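Local coordinates for protein PnpC (Pseudomonas putida, PDB 3N9T) that catalyses, as a hydroxyquinol 1,2-dioxygenase of the intradiol family, the ring cleavage of hydroxyquinol with molecular oxygen at a ferric iron, at residues Ala147-Tyr160 and Pro216-Tyr228. Numbering follows the deposited sequence.
Sequences AVLDVWQTADNGMY and PAHLHFMIQAPGY. With FE (Fe (III) ion), chain D.
Tyr160, His218 and His220 converge on one ferric ion through Tyr160 OH, His218 NE2 and His220 NE2, the last at 1.9 Å. Tyrosine oxygen is a hard donor suited to iron(III), and imidazole nitrogens complete the set; Tyr194 and a water also bind. With NE2 on the iron, the nearly straight in-plane bond from His218 ND1 to Pro216 O, 2.8 Å, fixes the rotation of that ring. His220 is held flat by Trp152: its ring forms an offset stack on the indole's five-membered ring, planes 6° apart, while His220 CB sits over the centre of the six-membered ring, 3.2 Å from its centroid. Trp152 reaches there because CG stands between backbone N and carbonyl carbon (chi1 67°). The histidines sit on strand 218-224, which pairs antiparallel with 148-152 through backbone hydrogen bonds, that from Trp152 N to His220 O being weak. Asp150, beside Met222 on the face of Trp152 and His220, is salt-bridged to Arg175. The other face is apolar: Val151 CG1 lies over the Phe221 ring, and Leu149 CD2 meets both that ring's edge and Ile223 CD1. One face thus packs the core while the other presents His220; His218 at the strand end and Tyr160 from the following loop complete, with Tyr194, the two-tyrosine, two-histidine ferric site characteristic of intradiol dioxygenases.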
loop_
_atom_site.group_PDB
_atom_site.type_symbol
_atom_site.label_atom_id
_atom_site.label_comp_id
_atom_site.label_asym_id
_atom_site.label_seq_id
_atom_site.Cartn_x
_atom_site.Cartn_y
_atom_site.Cartn_z
ATOM N N ALA A 147 17.348 37.059 -3.757
ATOM C CA ALA A 147 16.700 35.779 -3.470
ATOM C C ALA A 147 15.766 35.899 -2.271
ATOM O O ALA A 147 16.024 36.649 -1.329
ATOM C CB ALA A 147 17.769 34.752 -3.200
ATOM N N VAL A 148 14.677 35.146 -2.288
ATOM C CA VAL A 148 13.735 35.129 -1.216
ATOM C C VAL A 148 13.890 33.764 -0.461
ATOM O O VAL A 148 13.851 32.732 -1.098
ATOM C CB VAL A 148 12.241 35.304 -1.766
ATOM C CG1 VAL A 148 11.332 35.082 -0.717
ATOM C CG2 VAL A 148 11.970 36.737 -2.161
ATOM N N LEU A 149 14.143 33.797 0.858
ATOM C CA LEU A 149 14.329 32.605 1.691
ATOM C C LEU A 149 13.126 32.538 2.606
ATOM O O LEU A 149 13.025 33.362 3.539
ATOM C CB LEU A 149 15.593 32.727 2.582
ATOM C CG LEU A 149 16.898 32.868 1.786
ATOM C CD1 LEU A 149 17.211 34.377 1.464
ATOM C CD2 LEU A 149 18.043 32.260 2.520
ATOM N N ASP A 150 12.221 31.579 2.347
ATOM C CA ASP A 150 11.080 31.333 3.259
ATOM C C ASP A 150 11.575 30.338 4.251
ATOM O O ASP A 150 12.036 29.247 3.843
ATOM C CB ASP A 150 9.901 30.684 2.505
ATOM C CG ASP A 150 9.164 31.689 1.588
ATOM O OD1 ASP A 150 8.822 32.776 2.068
ATOM O OD2 ASP A 150 8.981 31.377 0.397
ATOM N N VAL A 151 11.467 30.659 5.539
ATOM C CA VAL A 151 12.035 29.749 6.566
ATOM C C VAL A 151 10.988 29.465 7.610
ATOM O O VAL A 151 10.158 30.315 7.889
ATOM C CB VAL A 151 13.305 30.327 7.248
ATOM C CG1 VAL A 151 14.322 30.591 6.177
ATOM C CG2 VAL A 151 12.996 31.678 7.993
ATOM N N TRP A 152 11.059 28.274 8.209
ATOM C CA TRP A 152 10.139 27.917 9.290
ATOM C C TRP A 152 10.813 26.812 10.166
ATOM O O TRP A 152 11.681 26.022 9.701
ATOM C CB TRP A 152 8.738 27.546 8.718
ATOM C CG TRP A 152 8.621 26.279 7.869
ATOM C CD1 TRP A 152 8.117 25.033 8.267
ATOM C CD2 TRP A 152 9.034 26.118 6.476
ATOM N NE1 TRP A 152 8.170 24.139 7.166
ATOM C CE2 TRP A 152 8.713 24.784 6.081
ATOM C CE3 TRP A 152 9.612 26.996 5.522
ATOM C CZ2 TRP A 152 9.029 24.269 4.787
ATOM C CZ3 TRP A 152 9.906 26.511 4.250
ATOM C CH2 TRP A 152 9.630 25.132 3.899
ATOM N N GLN A 153 10.445 26.784 11.435
ATOM C CA GLN A 153 11.007 25.837 12.388
ATOM C C GLN A 153 10.018 25.657 13.547
ATOM O O GLN A 153 9.122 26.504 13.755
ATOM C CB GLN A 153 12.322 26.371 12.951
ATOM C CG GLN A 153 12.256 27.621 13.754
ATOM C CD GLN A 153 13.616 27.960 14.413
ATOM O OE1 GLN A 153 14.428 28.622 13.800
ATOM N NE2 GLN A 153 13.867 27.463 15.635
ATOM N N THR A 154 10.177 24.566 14.305
ATOM C CA THR A 154 9.303 24.337 15.475
ATOM C C THR A 154 9.691 25.241 16.599
ATOM O O THR A 154 10.812 25.760 16.636
ATOM C CB THR A 154 9.439 22.934 16.069
ATOM O OG1 THR A 154 10.828 22.646 16.233
ATOM C CG2 THR A 154 8.795 21.909 15.216
ATOM N N ALA A 155 8.750 25.445 17.531
ATOM C CA ALA A 155 9.087 26.124 18.784
ATOM C C ALA A 155 9.782 25.105 19.720
ATOM O O ALA A 155 9.937 23.931 19.332
ATOM C CB ALA A 155 7.812 26.657 19.416
ATOM N N ASP A 156 10.205 25.551 20.910
ATOM C CA ASP A 156 10.625 24.649 22.017
ATOM C C ASP A 156 9.644 23.480 22.247
ATOM O O ASP A 156 10.086 22.326 22.289
ATOM C CB ASP A 156 10.867 25.420 23.327
ATOM C CG ASP A 156 12.293 26.074 23.412
ATOM O OD1 ASP A 156 13.119 25.934 22.445
ATOM O OD2 ASP A 156 12.576 26.744 24.467
ATOM N N ASN A 157 8.337 23.747 22.322
ATOM C CA ASN A 157 7.348 22.656 22.382
ATOM C C ASN A 157 7.358 21.634 21.194
ATOM O O ASN A 157 6.548 20.707 21.151
ATOM C CB ASN A 157 5.919 23.199 22.671
ATOM C CG ASN A 157 5.260 23.845 21.446
ATOM O OD1 ASN A 157 5.887 23.987 20.401
ATOM N ND2 ASN A 157 3.985 24.245 21.575
ATOM N N GLY A 158 8.279 21.757 20.241
ATOM C CA GLY A 158 8.267 20.797 19.128
ATOM C C GLY A 158 7.047 20.964 18.244
ATOM O O GLY A 158 6.697 20.051 17.479
ATOM N N MET A 159 6.370 22.129 18.330
ATOM C CA MET A 159 5.281 22.421 17.384
ATOM C C MET A 159 5.577 23.615 16.471
ATOM O O MET A 159 6.200 24.564 16.905
ATOM C CB MET A 159 3.960 22.662 18.115
ATOM C CG MET A 159 3.094 21.405 18.206
ATOM S SD MET A 159 1.725 21.580 19.367
ATOM C CE MET A 159 2.598 21.485 20.940
ATOM N N TYR A 160 5.140 23.532 15.215
ATOM C CA TYR A 160 5.141 24.703 14.313
ATOM C C TYR A 160 3.921 25.595 14.630
ATOM O O TYR A 160 2.860 25.077 14.982
ATOM C CB TYR A 160 5.101 24.269 12.868
ATOM C CG TYR A 160 6.368 23.528 12.502
ATOM C CD1 TYR A 160 7.420 24.187 11.888
ATOM C CD2 TYR A 160 6.520 22.162 12.807
ATOM C CE1 TYR A 160 8.609 23.501 11.552
ATOM C CE2 TYR A 160 7.717 21.469 12.491
ATOM C CZ TYR A 160 8.754 22.156 11.880
ATOM O OH TYR A 160 9.942 21.514 11.612
ATOM N N PRO A 216 15.863 14.895 14.067
ATOM C CA PRO A 216 16.865 15.869 14.532
ATOM C C PRO A 216 16.419 17.309 14.308
ATOM O O PRO A 216 15.688 17.594 13.360
ATOM C CB PRO A 216 18.089 15.598 13.656
ATOM C CG PRO A 216 17.562 14.847 12.463
ATOM C CD PRO A 216 16.284 14.179 12.837
ATOM N N ALA A 217 16.911 18.210 15.165
ATOM C CA ALA A 217 16.626 19.650 15.064
ATOM C C ALA A 217 16.977 20.221 13.690
ATOM O O ALA A 217 17.999 19.876 13.107
ATOM C CB ALA A 217 17.363 20.411 16.207
ATOM N N HIS A 218 16.077 21.025 13.128
ATOM C CA HIS A 218 16.330 21.603 11.810
ATOM C C HIS A 218 15.628 22.896 11.573
ATOM O O HIS A 218 14.600 23.166 12.199
ATOM C CB HIS A 218 15.915 20.653 10.685
ATOM C CG HIS A 218 14.487 20.175 10.778
ATOM N ND1 HIS A 218 14.112 19.115 11.567
ATOM C CD2 HIS A 218 13.355 20.598 10.155
ATOM C CE1 HIS A 218 12.799 18.922 11.443
ATOM N NE2 HIS A 218 12.313 19.814 10.599
ATOM N N LEU A 219 16.107 23.597 10.533
ATOM C CA LEU A 219 15.442 24.800 10.055
ATOM C C LEU A 219 15.073 24.517 8.584
ATOM O O LEU A 219 15.929 24.028 7.836
ATOM C CB LEU A 219 16.408 26.001 10.200
ATOM C CG LEU A 219 15.959 27.416 9.752
ATOM C CD1 LEU A 219 14.599 27.876 10.419
ATOM C CD2 LEU A 219 17.074 28.422 10.065
ATOM N N HIS A 220 13.821 24.809 8.195
ATOM C CA HIS A 220 13.333 24.542 6.820
ATOM C C HIS A 220 13.625 25.750 5.990
ATOM O O HIS A 220 13.490 26.848 6.480
ATOM C CB HIS A 220 11.823 24.325 6.782
ATOM C CG HIS A 220 11.355 23.040 7.434
ATOM N ND1 HIS A 220 11.331 21.836 6.760
ATOM C CD2 HIS A 220 10.896 22.779 8.692
ATOM C CE1 HIS A 220 10.874 20.885 7.570
ATOM N NE2 HIS A 220 10.609 21.426 8.753
ATOM N N PHE A 221 14.148 25.556 4.776
ATOM C CA PHE A 221 14.311 26.669 3.794
ATOM C C PHE A 221 13.627 26.352 2.450
ATOM O O PHE A 221 13.803 25.221 1.903
ATOM C CB PHE A 221 15.775 26.895 3.453
ATOM C CG PHE A 221 16.565 27.564 4.535
ATOM C CD1 PHE A 221 16.977 26.820 5.663
ATOM C CD2 PHE A 221 16.874 28.934 4.455
ATOM C CE1 PHE A 221 17.706 27.429 6.675
ATOM C CE2 PHE A 221 17.651 29.558 5.478
ATOM C CZ PHE A 221 18.027 28.803 6.604
ATOM N N MET A 222 12.913 27.353 1.901
ATOM C CA MET A 222 12.573 27.368 0.493
ATOM C C MET A 222 13.127 28.658 -0.094
ATOM O O MET A 222 12.753 29.742 0.337
ATOM C CB MET A 222 11.043 27.322 0.305
ATOM C CG MET A 222 10.623 27.407 -1.259
ATOM S SD MET A 222 8.867 27.274 -1.374
ATOM C CE MET A 222 8.656 25.764 -2.151
ATOM N N ILE A 223 14.023 28.545 -1.062
ATOM C CA ILE A 223 14.720 29.701 -1.616
ATOM C C ILE A 223 14.361 29.822 -3.092
ATOM O O ILE A 223 14.412 28.831 -3.816
ATOM C CB ILE A 223 16.247 29.514 -1.464
ATOM C CG1 ILE A 223 16.548 29.177 0.009
ATOM C CG2 ILE A 223 17.045 30.770 -1.906
ATOM C CD1 ILE A 223 17.949 29.070 0.362
ATOM N N GLN A 224 13.973 31.026 -3.517
ATOM C CA GLN A 224 13.580 31.283 -4.892
ATOM C C GLN A 224 14.280 32.549 -5.365
ATOM O O GLN A 224 14.454 33.481 -4.584
ATOM C CB GLN A 224 12.051 31.461 -4.998
ATOM C CG GLN A 224 11.292 30.175 -4.853
ATOM C CD GLN A 224 9.825 30.420 -4.785
ATOM O OE1 GLN A 224 9.286 30.763 -3.744
ATOM N NE2 GLN A 224 9.181 30.286 -5.896
ATOM N N ALA A 225 14.683 32.557 -6.636
ATOM C CA ALA A 225 15.168 33.761 -7.290
ATOM C C ALA A 225 14.996 33.661 -8.817
ATOM O O ALA A 225 15.140 32.588 -9.386
ATOM C CB ALA A 225 16.660 34.011 -6.963
ATOM N N PRO A 226 14.739 34.810 -9.472
ATOM C CA PRO A 226 14.528 34.854 -10.947
ATOM C C PRO A 226 15.755 34.286 -11.637
ATOM O O PRO A 226 16.881 34.667 -11.324
ATOM C CB PRO A 226 14.370 36.366 -11.239
ATOM C CG PRO A 226 13.834 36.941 -9.887
ATOM C CD PRO A 226 14.649 36.141 -8.841
ATOM N N GLY A 227 15.554 33.324 -12.520
ATOM C CA GLY A 227 16.677 32.737 -13.219
ATOM C C GLY A 227 17.142 31.453 -12.600
ATOM O O GLY A 227 17.936 30.750 -13.216
ATOM N N TYR A 228 16.684 31.134 -11.377
ATOM C CA TYR A 228 17.206 29.961 -10.664
ATOM C C TYR A 228 16.079 28.988 -10.316
ATOM O O TYR A 228 14.957 29.377 -10.089
ATOM C CB TYR A 228 17.974 30.363 -9.365
ATOM C CG TYR A 228 19.146 31.204 -9.660
ATOM C CD1 TYR A 228 18.996 32.567 -9.849
ATOM C CD2 TYR A 228 20.387 30.634 -9.844
ATOM C CE1 TYR A 228 20.059 33.360 -10.179
ATOM C CE2 TYR A 228 21.474 31.417 -10.192
ATOM C CZ TYR A 228 21.295 32.770 -10.358
ATOM O OH TYR A 228 22.367 33.565 -10.689
HETATM FE FE FE D . 10.414 20.194 10.228
HETATM O O HOH W 1 10.885 31.279 -1.270
HETATM O O HOH W 2 11.896 22.615 12.801
HETATM O O HOH W 3 9.033 19.271 8.905
#